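Local coordinates for Low molecular weight phosphotyrosine phosphatase family protein (Streptococcus pyogenes, PDB 5GOT) that probably hydrolyses phosphate monoesters of tyrosine in proteins, as a member of the low molecular weight protein tyrosine phosphatases, at residues Ser35-Pro46 with Lys66-Asp75. Residues are numbered along the deposited sequence; the frame is centred on the assembly and turned at random.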
loop_
_atom_site.group_PDB
_atom_site.type_symbol
_atom_site.label_atom_id
_atom_site.label_comp_id
_atom_site.label_asym_id
_atom_site.label_seq_id
_atom_site.Cartn_x
_atom_site.Cartn_y
_atom_site.Cartn_z
ATOM N N SER A 35 4.804 2.070 2.953
ATOM C CA SER A 35 3.466 2.647 2.982
ATOM C C SER A 35 3.481 3.945 3.778
ATOM O O SER A 35 4.359 4.178 4.617
ATOM C CB SER A 35 2.421 1.665 3.554
ATOM O OG SER A 35 2.703 1.303 4.910
ATOM N N ARG A 36 2.500 4.800 3.495
ATOM C CA ARG A 36 2.426 6.117 4.114
ATOM C C ARG A 36 0.975 6.544 4.270
ATOM O O ARG A 36 0.054 5.939 3.702
ATOM C CB ARG A 36 3.160 7.182 3.285
ATOM C CG ARG A 36 4.645 6.978 3.126
ATOM C CD ARG A 36 5.450 7.449 4.337
ATOM N NE ARG A 36 6.864 7.418 3.992
ATOM C CZ ARG A 36 7.608 6.318 4.017
ATOM N NH1 ARG A 36 7.079 5.160 4.406
ATOM N NH2 ARG A 36 8.883 6.376 3.654
ATOM N N ALA A 37 0.791 7.637 5.006
ATOM C CA ALA A 37 -0.499 8.281 5.217
ATOM C C ALA A 37 -0.552 9.601 4.460
ATOM O O ALA A 37 0.461 10.285 4.321
ATOM C CB ALA A 37 -0.745 8.565 6.703
ATOM N N THR A 38 -1.749 9.984 3.997
ATOM C CA THR A 38 -1.874 11.348 3.477
ATOM C C THR A 38 -1.923 12.371 4.604
ATOM O O THR A 38 -1.493 13.515 4.415
ATOM C CB THR A 38 -3.116 11.510 2.589
ATOM O OG1 THR A 38 -4.303 11.315 3.366
ATOM C CG2 THR A 38 -3.099 10.507 1.453
ATOM N N SER A 39 -2.431 11.983 5.775
ATOM C CA SER A 39 -2.646 12.890 6.898
ATOM C C SER A 39 -1.678 12.607 8.038
ATOM O O SER A 39 -0.925 11.629 8.026
ATOM C CB SER A 39 -4.067 12.770 7.436
ATOM O OG SER A 39 -4.150 11.633 8.282
ATOM N N ASP A 40 -1.757 13.499 9.040
ATOM C CA ASP A 40 -1.160 13.452 10.370
ATOM C C ASP A 40 -1.917 12.582 11.349
ATOM O O ASP A 40 -1.399 12.318 12.438
ATOM C CB ASP A 40 -1.156 14.855 10.989
ATOM C CG ASP A 40 0.189 15.439 11.050
ATOM O OD1 ASP A 40 1.140 14.739 10.635
ATOM O OD2 ASP A 40 0.313 16.594 11.517
ATOM N N TRP A 41 -3.143 12.191 11.010
ATOM C CA TRP A 41 -4.157 11.916 12.016
ATOM C C TRP A 41 -3.875 10.670 12.850
ATOM O O TRP A 41 -4.518 10.491 13.886
ATOM C CB TRP A 41 -5.518 11.816 11.329
ATOM C CG TRP A 41 -5.910 13.089 10.621
ATOM C CD1 TRP A 41 -5.195 14.259 10.566
ATOM C CD2 TRP A 41 -7.114 13.325 9.884
ATOM N NE1 TRP A 41 -5.882 15.199 9.845
ATOM C CE2 TRP A 41 -7.060 14.654 9.409
ATOM C CE3 TRP A 41 -8.232 12.539 9.571
ATOM C CZ2 TRP A 41 -8.080 15.214 8.643
ATOM C CZ3 TRP A 41 -9.248 13.100 8.816
ATOM C CH2 TRP A 41 -9.163 14.424 8.357
ATOM N N GLU A 42 -2.940 9.814 12.438
ATOM C CA GLU A 42 -2.618 8.606 13.188
ATOM C C GLU A 42 -1.116 8.466 13.391
ATOM O O GLU A 42 -0.641 7.370 13.717
ATOM C CB GLU A 42 -3.177 7.365 12.475
ATOM C CG GLU A 42 -4.709 7.336 12.350
ATOM C CD GLU A 42 -5.398 6.990 13.670
ATOM O OE1 GLU A 42 -4.677 6.606 14.614
ATOM O OE2 GLU A 42 -6.649 7.084 13.766
ATOM N N HIS A 43 -0.358 9.549 13.204
ATOM C CA HIS A 43 1.086 9.423 13.046
ATOM C C HIS A 43 1.724 8.837 14.297
ATOM O O HIS A 43 1.388 9.218 15.425
ATOM C CB HIS A 43 1.711 10.779 12.697
ATOM C CG HIS A 43 1.899 11.686 13.874
ATOM N ND1 HIS A 43 2.982 11.587 14.722
ATOM C CD2 HIS A 43 1.143 12.706 14.344
ATOM C CE1 HIS A 43 2.882 12.505 15.668
ATOM N NE2 HIS A 43 1.778 13.200 15.459
ATOM N N GLY A 44 2.627 7.883 14.094
ATOM C CA GLY A 44 3.284 7.206 15.178
ATOM C C GLY A 44 2.572 5.976 15.699
ATOM O O GLY A 44 3.205 5.156 16.367
ATOM N N ASN A 45 1.279 5.808 15.398
ATOM C CA ASN A 45 0.520 4.685 15.928
ATOM C C ASN A 45 0.813 3.406 15.145
ATOM O O ASN A 45 1.099 3.449 13.947
ATOM C CB ASN A 45 -0.974 4.990 15.889
ATOM C CG ASN A 45 -1.335 6.158 16.761
ATOM O OD1 ASN A 45 -0.621 6.452 17.720
ATOM N ND2 ASN A 45 -2.428 6.840 16.442
ATOM N N PRO A 46 0.770 2.253 15.799
ATOM C CA PRO A 46 1.104 1.008 15.106
ATOM C C PRO A 46 -0.013 0.587 14.161
ATOM O O PRO A 46 -1.084 1.197 14.084
ATOM C CB PRO A 46 1.285 0.010 16.252
ATOM C CG PRO A 46 0.442 0.558 17.347
ATOM C CD PRO A 46 0.521 2.043 17.238
ATOM N N LYS A 66 6.389 -1.233 12.693
ATOM C CA LYS A 66 5.788 -0.312 11.733
ATOM C C LYS A 66 4.800 0.618 12.427
ATOM O O LYS A 66 3.973 0.180 13.233
ATOM C CB LYS A 66 5.090 -1.081 10.604
ATOM C CG LYS A 66 4.146 -0.219 9.748
ATOM C CD LYS A 66 4.873 0.833 8.913
ATOM C CE LYS A 66 3.881 1.658 8.094
ATOM N NZ LYS A 66 4.488 2.905 7.521
ATOM N N CYS A 67 4.905 1.906 12.116
ATOM C CA CYS A 67 4.039 2.951 12.638
ATOM C C CYS A 67 3.580 3.846 11.491
ATOM O O CYS A 67 4.249 3.963 10.461
ATOM C CB CYS A 67 4.758 3.801 13.701
ATOM S SG CYS A 67 5.174 2.882 15.238
ATOM N N SER A 68 2.428 4.481 11.692
ATOM C CA SER A 68 1.876 5.400 10.710
ATOM C C SER A 68 2.856 6.533 10.446
ATOM O O SER A 68 3.359 7.160 11.381
ATOM C CB SER A 68 0.553 5.960 11.209
ATOM O OG SER A 68 0.069 6.959 10.334
ATOM N N LYS A 69 3.132 6.792 9.167
ATOM C CA LYS A 69 4.083 7.826 8.757
ATOM C C LYS A 69 3.489 8.609 7.591
ATOM O O LYS A 69 3.066 8.014 6.590
ATOM C CB LYS A 69 5.433 7.204 8.363
ATOM C CG LYS A 69 6.520 8.208 7.946
ATOM C CD LYS A 69 7.882 7.529 7.750
ATOM C CE LYS A 69 8.900 8.501 7.075
ATOM N NZ LYS A 69 10.334 7.998 7.060
ATOM N N GLN A 70 3.418 9.932 7.738
ATOM C CA GLN A 70 2.857 10.768 6.688
ATOM C C GLN A 70 3.850 10.895 5.539
ATOM O O GLN A 70 5.066 10.969 5.754
ATOM C CB GLN A 70 2.485 12.149 7.229
ATOM C CG GLN A 70 1.747 13.025 6.217
ATOM C CD GLN A 70 1.252 14.347 6.793
ATOM O OE1 GLN A 70 1.877 14.941 7.680
ATOM N NE2 GLN A 70 0.125 14.818 6.279
ATOM N N ILE A 71 3.324 10.877 4.309
ATOM C CA ILE A 71 4.171 10.968 3.123
ATOM C C ILE A 71 4.834 12.340 3.072
ATOM O O ILE A 71 4.235 13.356 3.450
ATOM C CB ILE A 71 3.339 10.673 1.860
ATOM C CG1 ILE A 71 4.254 10.517 0.638
ATOM C CG2 ILE A 71 2.299 11.751 1.636
ATOM C CD1 ILE A 71 3.574 9.885 -0.567
ATOM N N THR A 72 6.087 12.379 2.621
ATOM C CA THR A 72 6.885 13.601 2.626
ATOM C C THR A 72 7.307 13.984 1.214
ATOM O O THR A 72 7.230 13.190 0.276
ATOM C CB THR A 72 8.142 13.451 3.502
ATOM O OG1 THR A 72 9.021 12.477 2.922
ATOM C CG2 THR A 72 7.775 13.032 4.940
ATOM N N ILE A 73 7.797 15.222 1.084
ATOM C CA ILE A 73 8.331 15.675 -0.200
ATOM C C ILE A 73 9.434 14.740 -0.667
ATOM O O ILE A 73 9.531 14.414 -1.858
ATOM C CB ILE A 73 8.834 17.129 -0.098
ATOM C CG1 ILE A 73 7.663 18.085 0.136
ATOM C CG2 ILE A 73 9.598 17.528 -1.363
ATOM C CD1 ILE A 73 8.086 19.550 0.227
ATOM N N THR A 74 10.269 14.272 0.264
ATOM C CA THR A 74 11.294 13.303 -0.106
ATOM C C THR A 74 10.671 12.075 -0.752
ATOM O O THR A 74 11.192 11.545 -1.745
ATOM C CB THR A 74 12.105 12.879 1.118
ATOM O OG1 THR A 74 12.274 13.996 2.004
ATOM C CG2 THR A 74 13.457 12.366 0.668
ATOM N N ASP A 75 9.555 11.608 -0.187
ATOM C CA ASP A 75 8.902 10.404 -0.695
ATOM C C ASP A 75 8.401 10.601 -2.116
ATOM O O ASP A 75 8.568 9.721 -2.972
ATOM C CB ASP A 75 7.745 10.012 0.218
ATOM C CG ASP A 75 8.193 9.681 1.616
ATOM O OD1 ASP A 75 9.284 9.089 1.758
ATOM O OD2 ASP A 75 7.434 10.000 2.563
HETATM O O HOH W 1 6.216 1.420 5.544
HETATM O O HOH W 2 -1.007 9.477 10.104
#
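Ala-37, at the end of strand 31-37, makes a single beta bridge with Gln-70: its N donates to Lys-69 O (2.8 Å), and its carbonyl O accepts from Ile-71 N (2.9 Å). Segment 35-46 then swings through a type I turn, Asp-40 to His-43, and a type II turn, Glu-42 to Asn-45, returning beside Ser-68. There Gly-44 N donates to Ser-68 O in an almost straight bond (178° at the hydrogen), while Ser-68 N donates to Asn-45 O.

Within the loop, water 2 joins Ser-68 OG to Ser-39 O and Glu-42 N; Gly-10 O is a further partner of that hydroxyl. With CG anti to its backbone N (chi1 -174°), Gln-70 extends over the Ser-39 carbonyl, and its NE2 donates to Thr-38 O (2.8 Å) from above the carbonyl plane.

Arg-36 turns sharply at chi2 (-81°) and sends NE to Asp-75 OD2 (3.0 Å), which lies in the guanidinium plane, whereas the carboxylate is met from above its own plane. Lys-69 runs alongside, its CD 3.8 Å above the guanidinium centre. Thr-72 N reaches Asp-75 OD2 from the opposite face (2.7 Å), so the capping-box acid of helix 73-78 is also the salt-bridge partner. Lys-66 NZ and Arg-36 NH1 likewise approach Ser-35 O from opposite faces; NZ also bonds Asn-11.

The contact thus ties an edge strand of the parallel sheet to the start of a helix. Glu-34, a second carboxylate on Arg-36, probably helps offset the positive charge gathered by Lys-66 and Lys-69.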